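Local coordinates for petrobactin biosynthesis protein AsbB (Bacillus anthracis, PDB 3TO3) that catalyses the ATP-dependent condensation of spermidine with citryl-spermidine intermediates on the way to the siderophore petrobactin, and works as a homodimer, at the interface of chains A and B. Sequence-based numbering; all coordinates share one arbitrary frame. Chains: chain A/B, Petrobactin biosynthesis protein AsbB.

Contact 1: the interface of chains A and B. Residues chain A 260-261, 263-264; chain B 12, 15-16, 20.
A:Gln264 and B:Ile15 meet where the backbone of the short A helix 260-264, helical throughout, packs against the end of B helix 6-15 and the first turn of B helix 18-37. The patch belongs to the homodimer interface. The A:Gln264 chain bends at its second torsion. This turns its amide back toward the carbonyl oxygen at the end of B helix 6-15. NE2 of A:Gln264 donates to O of B:Ile15 at 3.1 Å, with 147° at the hydrogen. The acceptor lies in the amide plane, and the N-H points to a lone pair of the carbonyl. The bond probably helps to fix the rotation of the amide.

The same glutamine crosses the B:Tyr20 ring beside CD2 and CE2, raised from the ring plane and outside the rim, its amide turned 15° from that plane. CG of A:Gln264 is 3.7 Å from CD2 of B:Tyr20. CG of the tyrosine is anti to its backbone N (chi1 174°), and the ring reaches along the A helix. At its far end the phenol OH of B:Tyr20 sits 3.4 Å from CA of A:Glu261. CE1 of B:Tyr20 is 4.1 Å from CB of A:Ala260, which lies above the ring plane.

B:Ile15 uses its CG2 branch. This methyl packs between A:Ala260 and A:Ile263, 3.8 Å from CG2 of A:Ile263. The aliphatic part of B:Glu16 covers the same isoleucine branch: CG of B:Glu16 lies 4.0 Å from CG2 of A:Ile263.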
# COMPACT_ATOMS: atom_id res chain seq x y z
N ALA A 260 12.41 12.69 -2.48
CA ALA A 260 13.59 12.65 -3.30
C ALA A 260 13.92 14.08 -3.77
O ALA A 260 15.08 14.51 -3.77
CB ALA A 260 13.35 11.71 -4.50
N GLU A 261 12.88 14.83 -4.14
CA GLU A 261 13.05 16.16 -4.66
C GLU A 261 13.76 17.08 -3.64
O GLU A 261 14.61 17.89 -4.02
CB GLU A 261 11.71 16.75 -5.10
CG GLU A 261 11.69 18.26 -5.10
CD GLU A 261 10.27 18.85 -5.15
OE1 GLU A 261 9.29 18.10 -4.90
OE2 GLU A 261 10.15 20.07 -5.43
N ILE A 263 15.63 15.91 -1.21
CA ILE A 263 16.96 15.41 -0.99
C ILE A 263 17.85 15.97 -2.08
O ILE A 263 18.99 16.35 -1.81
CB ILE A 263 17.03 13.87 -0.96
CG1 ILE A 263 16.39 13.31 0.31
CG2 ILE A 263 18.49 13.39 -1.06
CD1 ILE A 263 16.13 11.82 0.22
N GLN A 264 17.34 16.06 -3.31
CA GLN A 264 18.20 16.50 -4.42
C GLN A 264 18.59 17.98 -4.24
O GLN A 264 19.71 18.39 -4.58
CB GLN A 264 17.53 16.28 -5.78
CG GLN A 264 17.82 17.37 -6.81
CD GLN A 264 19.16 17.16 -7.51
OE1 GLN A 264 19.71 18.08 -8.12
NE2 GLN A 264 19.70 15.93 -7.43
N LEU B 12 21.12 7.21 -1.75
CA LEU B 12 21.30 8.63 -1.50
C LEU B 12 22.16 9.31 -2.57
O LEU B 12 21.78 10.36 -3.08
CB LEU B 12 21.90 8.88 -0.13
CG LEU B 12 20.87 8.78 0.98
CD1 LEU B 12 21.54 9.14 2.31
CD2 LEU B 12 19.75 9.74 0.67
N ILE B 15 20.08 9.70 -5.73
CA ILE B 15 19.10 10.77 -5.65
C ILE B 15 19.78 12.12 -5.74
O ILE B 15 19.21 13.06 -6.30
CB ILE B 15 18.27 10.79 -4.34
CG1 ILE B 15 17.45 9.53 -4.21
CG2 ILE B 15 17.28 11.92 -4.38
CD1 ILE B 15 16.69 9.27 -5.47
N GLU B 16 20.99 12.20 -5.18
CA GLU B 16 21.70 13.48 -5.10
C GLU B 16 22.44 13.78 -6.38
O GLU B 16 23.13 14.79 -6.46
CB GLU B 16 22.73 13.47 -3.96
CG GLU B 16 22.21 13.69 -2.55
CD GLU B 16 23.18 13.14 -1.49
OE1 GLU B 16 24.11 12.38 -1.85
OE2 GLU B 16 23.01 13.44 -0.29
N TYR B 20 19.42 11.86 -11.42
CA TYR B 20 18.12 12.26 -10.95
C TYR B 20 17.50 13.36 -11.84
O TYR B 20 16.32 13.28 -12.20
CB TYR B 20 18.19 12.67 -9.48
CG TYR B 20 16.88 13.22 -9.00
CD1 TYR B 20 15.86 12.38 -8.59
CD2 TYR B 20 16.64 14.60 -9.01
CE1 TYR B 20 14.64 12.88 -8.17
CE2 TYR B 20 15.41 15.12 -8.63
CZ TYR B 20 14.41 14.25 -8.20
OH TYR B 20 13.19 14.76 -7.78

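Contact 2: the interface of chains A and B. Residues chain A 192, 251-252, 273; chain B 4, 175-176.
Helix 248-258 and strands 192-197 and 268-273 of chain A meet the N-terminal loop and the start of helix 175-181 of chain B. A:Glu252 and B:Met4 bury most of the surface here. A:Glu252 extends beyond CG (chi2 -179°) and carries its carboxylate to the phenol of B:Tyr175. The OH of B:Tyr175 donates to OE2 of A:Glu252 at 2.7 Å, on the anti lone pair, away from the other carboxylate oxygen. Carboxylate and ring planes are turned 45° apart. NH2 of B:Arg176 donates in turn to the phenol OH of B:Tyr175 at 3.0 Å. NE of B:Arg176 also forms a longer salt bridge of 3.8 Å to OE2 of A:Glu252. The arginine may therefore polarise the phenol and help balance the carboxylate charge. Water 1 joins the backbone O of A:Glu252 to the backbone N of B:Tyr175, at the ring edge of the tyrosine.

B:Met4 is a selenomethionine bent at chi2 and chi3. The bends bring its selenium and CE to the tip of A:Glu252. CE of B:Met4 is 3.7 Å from the carboxylate carbon CD of A:Glu252. CG of B:Met4 meets the CD1 tip of A:Ile192 at 4.0 Å. The backbone N of B:Met4 donates to OE2 of A:Glu273 at 2.9 Å, from above the carboxylate plane. The site probably anchors the N-terminal segment of one subunit on the other and helps to hold the homodimer together.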
# COMPACT_ATOMS: atom_id res chain seq x y z
N ILE A 192 17.35 8.10 12.76
CA ILE A 192 18.09 8.73 11.69
C ILE A 192 18.02 10.25 11.95
O ILE A 192 16.92 10.79 12.13
CB ILE A 192 17.41 8.38 10.35
CG1 ILE A 192 17.43 6.86 10.13
CG2 ILE A 192 18.04 9.10 9.20
CD1 ILE A 192 18.80 6.26 10.25
N TRP A 251 12.23 6.53 7.51
CA TRP A 251 13.31 7.01 6.64
C TRP A 251 13.52 6.15 5.37
O TRP A 251 13.49 6.65 4.22
CB TRP A 251 14.64 7.15 7.41
CG TRP A 251 15.80 7.50 6.52
CD1 TRP A 251 16.84 6.67 6.17
CD2 TRP A 251 16.04 8.76 5.85
NE1 TRP A 251 17.71 7.35 5.34
CE2 TRP A 251 17.24 8.62 5.13
CE3 TRP A 251 15.35 9.97 5.79
CZ2 TRP A 251 17.77 9.67 4.34
CZ3 TRP A 251 15.87 11.00 5.03
CH2 TRP A 251 17.07 10.84 4.31
N GLU A 252 13.76 4.86 5.58
CA GLU A 252 14.00 3.96 4.46
C GLU A 252 12.79 3.71 3.57
O GLU A 252 12.97 3.48 2.38
CB GLU A 252 14.52 2.62 4.96
CG GLU A 252 15.97 2.69 5.39
CD GLU A 252 16.50 1.37 5.87
OE1 GLU A 252 16.26 1.00 7.03
OE2 GLU A 252 17.18 0.69 5.09
N GLU A 273 23.17 8.43 12.23
CA GLU A 273 22.40 7.68 13.19
C GLU A 273 22.61 8.18 14.61
O GLU A 273 23.64 8.73 14.92
CB GLU A 273 22.74 6.21 13.08
CG GLU A 273 22.31 5.58 11.75
CD GLU A 273 22.76 4.14 11.63
OE1 GLU A 273 23.94 3.83 11.93
OE2 GLU A 273 21.92 3.30 11.25
N MSE B 4 22.95 1.78 8.95
CA MSE B 4 22.68 2.00 7.52
C MSE B 4 23.85 1.54 6.63
O MSE B 4 25.01 1.94 6.83
CB MSE B 4 22.39 3.49 7.26
CG MSE B 4 21.10 4.02 7.85
SE MSE B 4 19.51 3.24 6.99
CE MSE B 4 18.94 2.13 8.53
N TYR B 175 13.20 0.86 -1.66
CA TYR B 175 14.49 0.76 -2.35
C TYR B 175 15.19 -0.61 -2.23
O TYR B 175 15.80 -1.07 -3.19
CB TYR B 175 15.43 1.90 -1.97
CG TYR B 175 16.24 1.72 -0.69
CD1 TYR B 175 17.48 1.09 -0.71
CD2 TYR B 175 15.80 2.25 0.51
CE1 TYR B 175 18.24 0.96 0.46
CE2 TYR B 175 16.55 2.13 1.67
CZ TYR B 175 17.76 1.48 1.65
OH TYR B 175 18.50 1.37 2.82
N ARG B 176 15.07 -1.25 -1.07
CA ARG B 176 15.79 -2.49 -0.81
C ARG B 176 15.24 -3.65 -1.64
O ARG B 176 16.00 -4.36 -2.30
CB ARG B 176 15.76 -2.80 0.68
CG ARG B 176 16.90 -3.68 1.15
CD ARG B 176 17.10 -3.55 2.66
NE ARG B 176 17.91 -2.39 2.98
CZ ARG B 176 19.23 -2.37 2.84
NH1 ARG B 176 19.85 -3.45 2.38
NH2 ARG B 176 19.92 -1.28 3.13
O HOH W 1 12.70 3.27 -0.36

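Contact 3: the interface of chains A and B. Residues chain A 11, 15, 20, 127, 130, 174; chain B 256-257, 260.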
# COMPACT_ATOMS: atom_id res chain seq x y z
N ILE A 11 7.40 -17.61 11.43
CA ILE A 11 6.13 -17.14 10.92
C ILE A 11 5.25 -18.32 10.56
O ILE A 11 4.09 -18.35 10.93
CB ILE A 11 6.30 -16.21 9.74
CG1 ILE A 11 6.51 -14.81 10.26
CG2 ILE A 11 5.04 -16.19 8.94
CD1 ILE A 11 5.25 -14.24 10.86
N ILE A 15 1.57 -19.52 12.50
CA ILE A 15 0.30 -19.75 11.83
C ILE A 15 -0.25 -21.17 12.02
O ILE A 15 -1.45 -21.34 12.20
CB ILE A 15 0.40 -19.53 10.35
CG1 ILE A 15 0.58 -18.07 10.03
CG2 ILE A 15 -0.83 -20.06 9.65
CD1 ILE A 15 0.87 -17.91 8.59
N TYR A 20 -2.77 -19.20 16.45
CA TYR A 20 -3.58 -18.71 15.35
C TYR A 20 -5.09 -18.90 15.63
O TYR A 20 -5.87 -17.96 15.46
CB TYR A 20 -3.16 -19.31 14.01
CG TYR A 20 -4.07 -18.89 12.87
CD1 TYR A 20 -3.90 -17.67 12.21
CD2 TYR A 20 -5.13 -19.69 12.51
CE1 TYR A 20 -4.77 -17.29 11.19
CE2 TYR A 20 -5.99 -19.32 11.51
CZ TYR A 20 -5.81 -18.13 10.85
OH TYR A 20 -6.71 -17.83 9.85
N GLN A 127 -5.16 -8.81 8.92
CA GLN A 127 -3.80 -8.41 9.32
C GLN A 127 -3.61 -8.42 10.84
O GLN A 127 -2.56 -8.82 11.33
CB GLN A 127 -3.46 -7.04 8.70
CG GLN A 127 -3.28 -7.14 7.19
CD GLN A 127 -2.22 -8.18 6.87
OE1 GLN A 127 -1.07 -8.07 7.31
NE2 GLN A 127 -2.62 -9.22 6.12
N PHE A 130 -3.16 -11.91 11.78
CA PHE A 130 -1.83 -12.29 11.34
C PHE A 130 -0.78 -11.78 12.32
O PHE A 130 0.02 -12.56 12.84
CB PHE A 130 -1.57 -11.72 9.95
CG PHE A 130 -0.22 -12.06 9.39
CD1 PHE A 130 0.11 -13.37 9.04
CD2 PHE A 130 0.72 -11.08 9.18
CE1 PHE A 130 1.34 -13.69 8.51
CE2 PHE A 130 1.98 -11.40 8.63
CZ PHE A 130 2.28 -12.69 8.32
N GLN A 174 4.98 -5.95 6.38
CA GLN A 174 4.95 -7.38 6.11
C GLN A 174 5.70 -8.04 7.27
O GLN A 174 6.13 -7.34 8.20
CB GLN A 174 5.54 -7.69 4.73
CG GLN A 174 4.65 -7.15 3.61
CD GLN A 174 3.20 -7.66 3.73
OE1 GLN A 174 2.24 -6.88 3.70
NE2 GLN A 174 3.04 -8.99 3.88
N ILE B 256 2.07 -15.23 2.39
CA ILE B 256 2.14 -15.58 3.80
C ILE B 256 1.18 -14.74 4.61
O ILE B 256 0.52 -15.24 5.52
CB ILE B 256 3.54 -15.38 4.39
CG1 ILE B 256 4.50 -16.41 3.83
CG2 ILE B 256 3.53 -15.61 5.87
CD1 ILE B 256 5.75 -16.56 4.66
N SER B 257 1.11 -13.44 4.31
CA SER B 257 0.30 -12.58 5.15
C SER B 257 -1.18 -12.63 4.78
O SER B 257 -2.02 -12.40 5.64
CB SER B 257 0.81 -11.15 5.13
OG SER B 257 0.83 -10.65 3.81
N ALA B 260 -2.94 -16.70 5.43
CA ALA B 260 -2.74 -17.38 6.70
C ALA B 260 -3.78 -18.47 6.93
O ALA B 260 -3.46 -19.54 7.43
CB ALA B 260 -2.78 -16.37 7.86
O HOH W 2 -0.49 -7.66 3.69
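B:Ser257, B:Ala260 and A:Phe130 bury the most surface in this part of the dimer interface. B:Ser257 lies near the end of B helix 248-258. Its CA sits over one face of the A:Phe130 ring, toward the rim and 3.8 Å from the ring centroid, in a CH-pi contact. CG of A:Phe130 is anti to its backbone N (chi1 -180°), which carries the ring from A helix 115-138 onto the B helix. CE1 of A:Phe130 also packs against CG2 of B:Ile256 at 3.9 Å.

OG of B:Ser257 lies between its backbone N and carbonyl carbon (chi1 58°) and points to A:Gln174. NE2 of A:Gln174 donates to this hydroxyl at 2.8 Å, with 156° at the hydrogen and the oxygen close to the amide plane. Water 2 links OE1 of the same amide back to the hydroxyl. Both ends of the glutamine amide are thus engaged. NE2 of A:Gln127 donates to the backbone O of B:Ser257 at 3.3 Å, from above the carbonyl plane and not on a lone pair.

The B:Ala260 methyl packs against A:Ile15 and A:Tyr20, its CB 4.0 Å from CD1 of A:Ile15 and 4.0 Å from CE1 of A:Tyr20. A:Ile11 adds its CG2 methyl, 3.5 Å from CG2 of B:Ile256. The site joins an apolar patch to polar bonds around one serine, and so probably helps to secure helices 248-258 and 260-264 of one subunit against the other in the homodimer.

Contact 1 and contact 2 are neighbours, about 14 Å apart between the centres of their C-alpha atoms. Contact 3 lies about 35 Å from contact 1 and about 25 Å from contact 2, between the same centres. It shares part of contact 1 with the chains exchanged: residues 15, 20 and 260 serve in both. Helix 248-258 takes part in contacts 2 and 3. The N-terminal region, with helix 115-138 and residues 174-176, packs largely against the 248-264 region of the other subunit. The two-fold symmetry repeats every contact, giving a reciprocal interface that fits the homodimer reported for this enzyme.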